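PDB 2HO1: type 4 fimbrial biogenesis protein PilF from Pseudomonas aeruginosa, which acts as an outer membrane lipoprotein needed for PilQ to localise to the outer membrane and assemble into the dodecameric secretin of the type IV pilus. Local coordinates for residues E35-Y40 / R61-I66; L89-Y94 / G112-E117; Q159-F164 / D183-E188. All coordinates share one frame; numbering follows the deposited sequence.

Contact 1: residues E35-Y40 / R61-I66; sequences EARDAY and RKALEI
Asp38 OD1 is gripped twice by Arg37, the residue whose CG lies 4.1 Å from Ala63 CB; the far end of the arginine turns back to this neighbour and donates from both NE and NH2. Each of these bonds is 2.9 Å long, and OD1 lies within 2° of the guanidinium plane. NE meets the oxygen nearly along its C-O axis, NH2 on the syn side and tilted out of the carboxylate plane. The third nitrogen, NH1, forms salt bridges with Asp34 and Asp67, so the rotation of the guanidinium is fixed by three acidic residues. Its aliphatic root stays at the interface: Arg37 CB is 4.0 Å from Ile66 CG2.

This is the helix hairpin of a tetratricopeptide repeat, probably the first, with two antiparallel helices whose axes approach to 8.2 Å here. The small Ala63 is consistent with that closeness, its methyl sitting 3.9 Å from Tyr40 CB.

Tyr40 supplies the broadest surface. With CG anti to the carbonyl carbon (chi1 -79°), its ring extends toward helix 57-66, and Lys62 lies over one face. Lys62 CB stands 3.9 Å from the ring centroid, a CH-pi contact almost on the normal, while the extended chain runs on obliquely until CD is 3.5 Å from Tyr40 CE1. Ile66 CD1 meets the same ring at its edge and also touches Ala36 CB at 4.0 Å.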
loop_
_atom_site.group_PDB
_atom_site.type_symbol
_atom_site.label_atom_id
_atom_site.label_comp_id
_atom_site.label_asym_id
_atom_site.label_seq_id
_atom_site.Cartn_x
_atom_site.Cartn_y
_atom_site.Cartn_z
ATOM N N GLU A 35 22.153 -14.052 -22.011
ATOM C CA GLU A 35 22.288 -13.057 -23.050
ATOM C C GLU A 35 21.291 -13.324 -24.166
ATOM O O GLU A 35 20.615 -12.406 -24.627
ATOM C CB GLU A 35 23.717 -13.044 -23.587
ATOM C CG GLU A 35 24.019 -11.782 -24.358
ATOM C CD GLU A 35 25.493 -11.610 -24.669
ATOM O OE1 GLU A 35 26.119 -12.597 -25.113
ATOM O OE2 GLU A 35 26.007 -10.486 -24.483
ATOM N N ALA A 36 21.196 -14.581 -24.585
ATOM C CA ALA A 36 20.260 -14.976 -25.630
ATOM C C ALA A 36 18.807 -14.834 -25.108
ATOM O O ALA A 36 17.920 -14.309 -25.801
ATOM C CB ALA A 36 20.546 -16.408 -26.053
ATOM N N ARG A 37 18.577 -15.286 -23.879
ATOM C CA ARG A 37 17.268 -15.162 -23.264
ATOM C C ARG A 37 16.796 -13.701 -23.279
ATOM O O ARG A 37 15.695 -13.410 -23.712
ATOM C CB ARG A 37 17.324 -15.647 -21.816
ATOM C CG ARG A 37 16.034 -15.450 -21.072
ATOM C CD ARG A 37 16.281 -15.460 -19.608
ATOM N NE ARG A 37 17.019 -14.282 -19.184
ATOM C CZ ARG A 37 17.717 -14.219 -18.056
ATOM N NH1 ARG A 37 17.761 -15.278 -17.253
ATOM N NH2 ARG A 37 18.370 -13.107 -17.735
ATOM N N ASP A 38 17.633 -12.786 -22.797
ATOM C CA ASP A 38 17.288 -11.363 -22.752
ATOM C C ASP A 38 17.005 -10.788 -24.143
ATOM O O ASP A 38 16.098 -9.959 -24.323
ATOM C CB ASP A 38 18.416 -10.569 -22.101
ATOM C CG ASP A 38 18.471 -10.755 -20.598
ATOM O OD1 ASP A 38 17.705 -11.587 -20.057
ATOM O OD2 ASP A 38 19.284 -10.057 -19.956
ATOM N N ALA A 39 17.812 -11.215 -25.116
ATOM C CA ALA A 39 17.671 -10.779 -26.497
ATOM C C ALA A 39 16.285 -11.189 -27.048
ATOM O O ALA A 39 15.563 -10.375 -27.633
ATOM C CB ALA A 39 18.794 -11.395 -27.343
ATOM N N TYR A 40 15.942 -12.455 -26.866
ATOM C CA TYR A 40 14.651 -12.989 -27.294
ATOM C C TYR A 40 13.495 -12.253 -26.617
ATOM O O TYR A 40 12.459 -11.961 -27.263
ATOM C CB TYR A 40 14.562 -14.472 -26.964
ATOM C CG TYR A 40 15.293 -15.326 -27.949
ATOM C CD1 TYR A 40 15.061 -15.174 -29.311
ATOM C CD2 TYR A 40 16.238 -16.268 -27.533
ATOM C CE1 TYR A 40 15.749 -15.925 -30.238
ATOM C CE2 TYR A 40 16.932 -17.027 -28.452
ATOM C CZ TYR A 40 16.684 -16.849 -29.810
ATOM O OH TYR A 40 17.370 -17.585 -30.751
ATOM N N ARG A 61 8.844 -17.926 -26.434
ATOM C CA ARG A 61 8.920 -19.322 -26.018
ATOM C C ARG A 61 10.381 -19.737 -26.031
ATOM O O ARG A 61 10.794 -20.574 -25.222
ATOM C CB ARG A 61 8.117 -20.239 -26.937
ATOM C CG ARG A 61 6.711 -19.772 -27.230
ATOM C CD ARG A 61 5.618 -20.243 -26.260
ATOM N NE ARG A 61 4.319 -20.019 -26.914
ATOM C CZ ARG A 61 3.118 -20.147 -26.358
ATOM N NH1 ARG A 61 2.985 -20.492 -25.086
ATOM N NH2 ARG A 61 2.039 -19.909 -27.094
ATOM N N LYS A 62 11.171 -19.153 -26.939
ATOM C CA LYS A 62 12.598 -19.485 -27.000
ATOM C C LYS A 62 13.243 -19.022 -25.707
ATOM O O LYS A 62 14.004 -19.754 -25.085
ATOM C CB LYS A 62 13.289 -18.812 -28.193
ATOM C CG LYS A 62 12.921 -19.399 -29.543
ATOM C CD LYS A 62 13.708 -18.732 -30.681
ATOM C CE LYS A 62 13.258 -19.247 -32.052
ATOM N NZ LYS A 62 13.904 -18.500 -33.190
ATOM N N ALA A 63 12.938 -17.797 -25.297
ATOM C CA ALA A 63 13.481 -17.293 -24.040
ATOM C C ALA A 63 13.135 -18.266 -22.913
ATOM O O ALA A 63 13.985 -18.595 -22.078
ATOM C CB ALA A 63 12.916 -15.943 -23.727
ATOM N N LEU A 64 11.884 -18.721 -22.896
ATOM C CA LEU A 64 11.433 -19.652 -21.873
ATOM C C LEU A 64 12.040 -21.056 -21.989
ATOM O O LEU A 64 12.173 -21.747 -20.984
ATOM C CB LEU A 64 9.894 -19.723 -21.863
ATOM C CG LEU A 64 9.233 -18.489 -21.218
ATOM C CD1 LEU A 64 7.716 -18.499 -21.461
ATOM C CD2 LEU A 64 9.563 -18.458 -19.721
ATOM N N GLU A 65 12.400 -21.486 -23.203
ATOM C CA GLU A 65 13.012 -22.803 -23.367
ATOM C C GLU A 65 14.421 -22.761 -22.747
ATOM O O GLU A 65 14.909 -23.760 -22.228
ATOM C CB GLU A 65 13.075 -23.188 -24.838
ATOM N N ILE A 66 15.057 -21.595 -22.806
ATOM C CA ILE A 66 16.364 -21.348 -22.226
ATOM C C ILE A 66 16.257 -21.160 -20.723
ATOM O O ILE A 66 17.131 -21.594 -19.977
ATOM C CB ILE A 66 17.005 -20.089 -22.827
ATOM C CG1 ILE A 66 17.581 -20.385 -24.211
ATOM C CG2 ILE A 66 18.069 -19.541 -21.899
ATOM C CD1 ILE A 66 17.868 -19.148 -25.027
#

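Contact 2: residues L89-Y94 / G112-E117; sequences LADEEY and GGFLYE
Ala90 turns its methyl toward Phe114, the aromatic side chain that bridges two helices whose axes are 11.0 Å apart. The pair are consecutive antiparallel helices of a tetratricopeptide superhelix. They join what are probably the second and third repeats, so the contact lies between units and not inside one. Ala90 CB comes 3.9 Å from Phe114 CE1, at a slant to the ring and close to CZ as well.

One residue on, Asp91 crosses the same ring at about a right angle. Its OD1 lies in the ring plane at the edge, 4.0 Å from Phe114 CE2, where the weakly positive C-H rim would suit a carboxylate oxygen. The oxygen's strong partners are others: Tyr111 OH donates to it and Arg120 forms a salt bridge, while OD2 pairs with Arg95. OD1 also lies 4.3 Å from Leu115 CD2, a methyl of a side chain that otherwise packs on helix 121-131.

Tyr94, a turn further along, meets Phe114 from the same side of its ring as Ala90, nearer the root of the side chain. The phenylalanine CG is anti to the backbone N (chi1 166°), which carries its ring across to helix 87-100. The two rings meet obliquely, their planes 38° apart and their centroids separated by 5.6 Å. Tyr94 OH is bonded to Gln82 OE1, so the tyrosine is tethered at its far end, while near the backbone of the partner helix Tyr94 CE2 presses on Phe114 CB at 3.6 Å.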
loop_
_atom_site.group_PDB
_atom_site.type_symbol
_atom_site.label_atom_id
_atom_site.label_comp_id
_atom_site.label_asym_id
_atom_site.label_seq_id
_atom_site.Cartn_x
_atom_site.Cartn_y
_atom_site.Cartn_z
ATOM N N LEU A 89 -5.198 -17.412 -19.635
ATOM C CA LEU A 89 -3.791 -17.612 -19.980
ATOM C C LEU A 89 -2.946 -16.447 -19.465
ATOM O O LEU A 89 -1.849 -16.645 -18.945
ATOM C CB LEU A 89 -3.617 -17.750 -21.501
ATOM C CG LEU A 89 -4.477 -18.858 -22.156
ATOM C CD1 LEU A 89 -4.051 -19.035 -23.645
ATOM C CD2 LEU A 89 -4.298 -20.187 -21.385
ATOM N N ALA A 90 -3.454 -15.235 -19.621
ATOM C CA ALA A 90 -2.709 -14.061 -19.166
ATOM C C ALA A 90 -2.490 -14.152 -17.651
ATOM O O ALA A 90 -1.367 -13.987 -17.182
ATOM C CB ALA A 90 -3.467 -12.776 -19.531
ATOM N N ASP A 91 -3.559 -14.452 -16.904
ATOM C CA ASP A 91 -3.497 -14.577 -15.451
ATOM C C ASP A 91 -2.452 -15.616 -15.035
ATOM O O ASP A 91 -1.640 -15.399 -14.111
ATOM C CB ASP A 91 -4.859 -14.999 -14.867
ATOM C CG ASP A 91 -4.880 -14.920 -13.354
ATOM O OD1 ASP A 91 -5.138 -13.814 -12.840
ATOM O OD2 ASP A 91 -4.607 -15.938 -12.680
ATOM N N GLU A 92 -2.473 -16.760 -15.708
ATOM C CA GLU A 92 -1.506 -17.807 -15.384
ATOM C C GLU A 92 -0.045 -17.353 -15.639
ATOM O O GLU A 92 0.880 -17.733 -14.904
ATOM C CB GLU A 92 -1.787 -19.042 -16.225
ATOM C CG GLU A 92 -0.850 -20.200 -15.964
ATOM C CD GLU A 92 -1.231 -21.396 -16.806
ATOM O OE1 GLU A 92 -0.762 -21.508 -17.950
ATOM O OE2 GLU A 92 -2.036 -22.207 -16.328
ATOM N N GLU A 93 0.165 -16.577 -16.693
ATOM C CA GLU A 93 1.513 -16.122 -16.993
ATOM C C GLU A 93 1.940 -15.023 -16.018
ATOM O O GLU A 93 3.097 -14.952 -15.639
ATOM C CB GLU A 93 1.605 -15.638 -18.429
ATOM C CG GLU A 93 1.676 -16.770 -19.467
ATOM C CD GLU A 93 2.830 -17.739 -19.215
ATOM O OE1 GLU A 93 3.978 -17.286 -18.979
ATOM O OE2 GLU A 93 2.596 -18.965 -19.266
ATOM N N TYR A 94 1.009 -14.143 -15.649
ATOM C CA TYR A 94 1.301 -13.123 -14.656
ATOM C C TYR A 94 1.698 -13.769 -13.337
ATOM O O TYR A 94 2.635 -13.326 -12.681
ATOM C CB TYR A 94 0.107 -12.186 -14.466
ATOM C CG TYR A 94 0.114 -10.981 -15.382
ATOM C CD1 TYR A 94 1.234 -10.170 -15.486
ATOM C CD2 TYR A 94 -1.001 -10.654 -16.139
ATOM C CE1 TYR A 94 1.244 -9.071 -16.318
ATOM C CE2 TYR A 94 -1.000 -9.557 -16.972
ATOM C CZ TYR A 94 0.124 -8.767 -17.059
ATOM O OH TYR A 94 0.128 -7.673 -17.888
ATOM N N GLY A 112 -1.723 -5.831 -11.858
ATOM C CA GLY A 112 -2.816 -5.104 -11.238
ATOM C C GLY A 112 -3.630 -4.326 -12.261
ATOM O O GLY A 112 -4.873 -4.136 -12.109
ATOM N N GLY A 113 -2.936 -3.861 -13.302
ATOM C CA GLY A 113 -3.616 -3.144 -14.380
ATOM C C GLY A 113 -4.551 -4.153 -15.084
ATOM O O GLY A 113 -5.699 -3.845 -15.420
ATOM N N PHE A 114 -4.044 -5.368 -15.283
ATOM C CA PHE A 114 -4.811 -6.456 -15.930
ATOM C C PHE A 114 -6.038 -6.752 -15.049
ATOM O O PHE A 114 -7.184 -6.797 -15.538
ATOM C CB PHE A 114 -3.937 -7.713 -16.053
ATOM C CG PHE A 114 -4.715 -8.968 -16.392
ATOM C CD1 PHE A 114 -5.309 -9.124 -17.650
ATOM C CD2 PHE A 114 -4.885 -9.975 -15.444
ATOM C CE1 PHE A 114 -6.064 -10.278 -17.961
ATOM C CE2 PHE A 114 -5.631 -11.116 -15.732
ATOM C CZ PHE A 114 -6.222 -11.271 -16.997
ATOM N N LEU A 115 -5.793 -6.938 -13.752
ATOM C CA LEU A 115 -6.873 -7.226 -12.813
ATOM C C LEU A 115 -7.960 -6.160 -12.842
ATOM O O LEU A 115 -9.147 -6.485 -12.758
ATOM C CB LEU A 115 -6.331 -7.420 -11.394
ATOM C CG LEU A 115 -5.487 -8.692 -11.284
ATOM C CD1 LEU A 115 -4.700 -8.669 -9.972
ATOM C CD2 LEU A 115 -6.391 -9.948 -11.402
ATOM N N TYR A 116 -7.556 -4.899 -12.980
ATOM C CA TYR A 116 -8.488 -3.768 -13.056
ATOM C C TYR A 116 -9.388 -3.906 -14.321
ATOM O O TYR A 116 -10.601 -3.712 -14.257
ATOM C CB TYR A 116 -7.697 -2.456 -13.111
ATOM C CG TYR A 116 -8.498 -1.212 -13.472
ATOM C CD1 TYR A 116 -9.398 -0.658 -12.569
ATOM C CD2 TYR A 116 -8.362 -0.605 -14.714
ATOM C CE1 TYR A 116 -10.143 0.460 -12.889
ATOM C CE2 TYR A 116 -9.109 0.530 -15.051
ATOM C CZ TYR A 116 -9.996 1.048 -14.127
ATOM O OH TYR A 116 -10.748 2.154 -14.415
ATOM N N GLU A 117 -8.785 -4.223 -15.463
ATOM C CA GLU A 117 -9.530 -4.412 -16.705
ATOM C C GLU A 117 -10.501 -5.588 -16.579
ATOM O O GLU A 117 -11.544 -5.602 -17.222
ATOM C CB GLU A 117 -8.570 -4.703 -17.856
ATOM C CG GLU A 117 -7.793 -3.511 -18.338
ATOM C CD GLU A 117 -6.591 -3.888 -19.196
ATOM O OE1 GLU A 117 -6.494 -5.049 -19.661
ATOM O OE2 GLU A 117 -5.735 -3.005 -19.409
#

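Contact 3: residues Q159-F164 / D183-E188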
loop_
_atom_site.group_PDB
_atom_site.type_symbol
_atom_site.label_atom_id
_atom_site.label_comp_id
_atom_site.label_asym_id
_atom_site.label_seq_id
_atom_site.Cartn_x
_atom_site.Cartn_y
_atom_site.Cartn_z
ATOM N N GLN A 159 -10.504 8.736 -1.592
ATOM C CA GLN A 159 -9.328 7.902 -1.569
ATOM C C GLN A 159 -8.657 7.931 -2.961
ATOM O O GLN A 159 -7.439 8.012 -3.067
ATOM C CB GLN A 159 -9.735 6.475 -1.220
ATOM C CG GLN A 159 -8.590 5.533 -1.120
ATOM C CD GLN A 159 -9.045 4.165 -0.691
ATOM O OE1 GLN A 159 -9.176 3.237 -1.517
ATOM N NE2 GLN A 159 -9.308 4.027 0.613
ATOM N N ALA A 160 -9.466 7.865 -4.016
ATOM C CA ALA A 160 -8.943 7.903 -5.375
ATOM C C ALA A 160 -8.134 9.196 -5.549
ATOM O O ALA A 160 -7.019 9.196 -6.098
ATOM C CB ALA A 160 -10.113 7.867 -6.401
ATOM N N LYS A 161 -8.707 10.282 -5.042
ATOM C CA LYS A 161 -8.095 11.596 -5.144
ATOM C C LYS A 161 -6.709 11.605 -4.532
ATOM O O LYS A 161 -5.759 12.137 -5.146
ATOM C CB LYS A 161 -9.001 12.637 -4.469
ATOM C CG LYS A 161 -8.541 14.068 -4.559
ATOM C CD LYS A 161 -9.522 14.917 -3.766
ATOM C CE LYS A 161 -9.041 16.338 -3.496
ATOM N NZ LYS A 161 -10.005 16.988 -2.537
ATOM N N GLU A 162 -6.574 11.032 -3.334
ATOM C CA GLU A 162 -5.261 10.984 -2.688
ATOM C C GLU A 162 -4.264 10.181 -3.530
ATOM O O GLU A 162 -3.107 10.558 -3.643
ATOM C CB GLU A 162 -5.360 10.433 -1.249
ATOM C CG GLU A 162 -6.068 11.421 -0.327
ATOM C CD GLU A 162 -5.995 11.094 1.165
ATOM O OE1 GLU A 162 -4.917 10.696 1.684
ATOM O OE2 GLU A 162 -7.040 11.276 1.833
ATOM N N TYR A 163 -4.709 9.091 -4.144
ATOM C CA TYR A 163 -3.811 8.314 -4.968
ATOM C C TYR A 163 -3.431 9.119 -6.200
ATOM O O TYR A 163 -2.263 9.163 -6.572
ATOM C CB TYR A 163 -4.438 6.972 -5.349
ATOM C CG TYR A 163 -4.350 5.934 -4.225
ATOM C CD1 TYR A 163 -3.122 5.647 -3.596
ATOM C CD2 TYR A 163 -5.483 5.227 -3.809
ATOM C CE1 TYR A 163 -3.031 4.674 -2.576
ATOM C CE2 TYR A 163 -5.398 4.266 -2.809
ATOM C CZ TYR A 163 -4.188 3.992 -2.203
ATOM O OH TYR A 163 -4.130 3.007 -1.267
ATOM N N PHE A 164 -4.404 9.773 -6.830
ATOM C CA PHE A 164 -4.108 10.598 -7.994
ATOM C C PHE A 164 -3.112 11.725 -7.671
ATOM O O PHE A 164 -2.226 12.010 -8.474
ATOM C CB PHE A 164 -5.399 11.165 -8.602
ATOM C CG PHE A 164 -6.258 10.112 -9.278
ATOM C CD1 PHE A 164 -5.671 9.120 -10.061
ATOM C CD2 PHE A 164 -7.646 10.116 -9.134
ATOM C CE1 PHE A 164 -6.459 8.152 -10.679
ATOM C CE2 PHE A 164 -8.433 9.163 -9.742
ATOM C CZ PHE A 164 -7.850 8.180 -10.514
ATOM N N ASP A 183 -12.279 16.036 -12.745
ATOM C CA ASP A 183 -13.614 15.490 -12.586
ATOM C C ASP A 183 -13.994 15.371 -11.112
ATOM O O ASP A 183 -15.104 15.736 -10.711
ATOM C CB ASP A 183 -13.713 14.133 -13.290
ATOM C CG ASP A 183 -15.160 13.696 -13.527
ATOM O OD1 ASP A 183 -16.018 14.565 -13.842
ATOM O OD2 ASP A 183 -15.442 12.480 -13.412
ATOM N N LEU A 184 -13.073 14.868 -10.294
ATOM C CA LEU A 184 -13.370 14.715 -8.877
ATOM C C LEU A 184 -13.626 16.051 -8.227
ATOM O O LEU A 184 -14.617 16.221 -7.532
ATOM C CB LEU A 184 -12.225 14.011 -8.162
ATOM C CG LEU A 184 -12.086 12.543 -8.539
ATOM C CD1 LEU A 184 -10.789 11.999 -7.965
ATOM C CD2 LEU A 184 -13.284 11.779 -8.033
ATOM N N LEU A 185 -12.741 17.012 -8.460
ATOM C CA LEU A 185 -12.914 18.337 -7.860
ATOM C C LEU A 185 -14.209 18.982 -8.335
ATOM O O LEU A 185 -14.947 19.570 -7.539
ATOM C CB LEU A 185 -11.717 19.216 -8.187
ATOM C CG LEU A 185 -10.448 18.631 -7.570
ATOM C CD1 LEU A 185 -9.206 19.313 -8.170
ATOM C CD2 LEU A 185 -10.522 18.797 -6.040
ATOM N N TYR A 186 -14.497 18.870 -9.628
ATOM C CA TYR A 186 -15.740 19.413 -10.145
ATOM C C TYR A 186 -16.910 18.827 -9.381
ATOM O O TYR A 186 -17.779 19.555 -8.908
ATOM C CB TYR A 186 -15.901 19.132 -11.637
ATOM C CG TYR A 186 -17.256 19.538 -12.164
ATOM C CD1 TYR A 186 -17.572 20.873 -12.362
ATOM C CD2 TYR A 186 -18.226 18.590 -12.442
ATOM C CE1 TYR A 186 -18.809 21.251 -12.832
ATOM C CE2 TYR A 186 -19.468 18.959 -12.913
ATOM C CZ TYR A 186 -19.753 20.292 -13.107
ATOM O OH TYR A 186 -20.990 20.666 -13.576
ATOM N N LYS A 187 -16.927 17.505 -9.254
ATOM C CA LYS A 187 -18.010 16.845 -8.546
ATOM C C LYS A 187 -18.089 17.285 -7.082
ATOM O O LYS A 187 -19.151 17.195 -6.477
ATOM C CB LYS A 187 -17.856 15.327 -8.627
ATOM C CG LYS A 187 -18.297 14.683 -9.945
ATOM C CD LYS A 187 -18.053 13.180 -9.875
ATOM C CE LYS A 187 -18.621 12.455 -11.071
ATOM N NZ LYS A 187 -18.053 12.989 -12.338
ATOM N N GLU A 188 -16.968 17.752 -6.527
ATOM C CA GLU A 188 -16.896 18.223 -5.136
ATOM C C GLU A 188 -17.239 19.709 -5.028
ATOM O O GLU A 188 -17.195 20.278 -3.937
ATOM C CB GLU A 188 -15.477 18.080 -4.575
ATOM C CG GLU A 188 -15.036 16.697 -4.166
ATOM C CD GLU A 188 -13.577 16.675 -3.729
ATOM O OE1 GLU A 188 -13.141 17.626 -3.053
ATOM O OE2 GLU A 188 -12.867 15.705 -4.049
#
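The helical turns of 159-164 and 183-187 run roughly antiparallel, at 140° to one another with axes 10.9 Å apart, and come nearest at Lys161 and Leu184, whose CA atoms are 7.2 Å apart. They are successive helices of the tetratricopeptide superhelix, probably the end of the fourth repeat and the start of the fifth, and illustrate how neighbouring repeats can be joined by a leucine with a salt-bridged lysine beside it.

Leu184 sends its CD1 methyl in to lie 3.9 Å from Lys161 CA and to meet the Phe164 ring at its edge, in the ring plane, 3.8 Å from CD2. The leucine and the ring cross at about a right angle, and it is the CD1 methyl that meets the ring. Phe164 also packs on Val177 and Met181, one to two turns earlier on helix 175-187.

Lys161 has a chain extended throughout, with CG anti to the backbone N (chi1 -177°), and spans the gap beside Leu184. On the way its CE passes 3.8 Å from Leu185 CD2, the two side chains crossing nearly at right angles. Leu185 itself packs against helix 191-202. On the far side of the 159-164 turn, Glu162 forms a salt bridge with Arg103 of the second subunit, so this helix also meets the second subunit of the assembly.

Beyond Leu185, Lys161 meets the extended side chain of Glu188 obliquely in a salt bridge. Both hydrogen bonds are weak, and the ammonium straddles the carboxylate unevenly: NZ is 3.2 Å from Glu188 OE1 and 3.5 Å from OE2.

Overall arrangement
From the N terminus, contact 1 closes first, folding helix 57-66 back on helix 33-49 within what is probably the first repeat, at the outer end of the chain. Helix 71-83 then leads to contact 2, which joins helices 87-100 and 105-117; its centre is 22 Å from that of contact 1. Helices 121-131 and 140-153 intervene before contact 3 ties helix 157-170 to helix 175-187, its centre about 26 Å from that of contact 2. All three are in series, with none nesting, crossing or touching another. Contact 1 lies inside a repeat, contacts 2 and 3 between repeats, and all are local along the chain; contacts 1 and 3 lie 44 Å apart between centres.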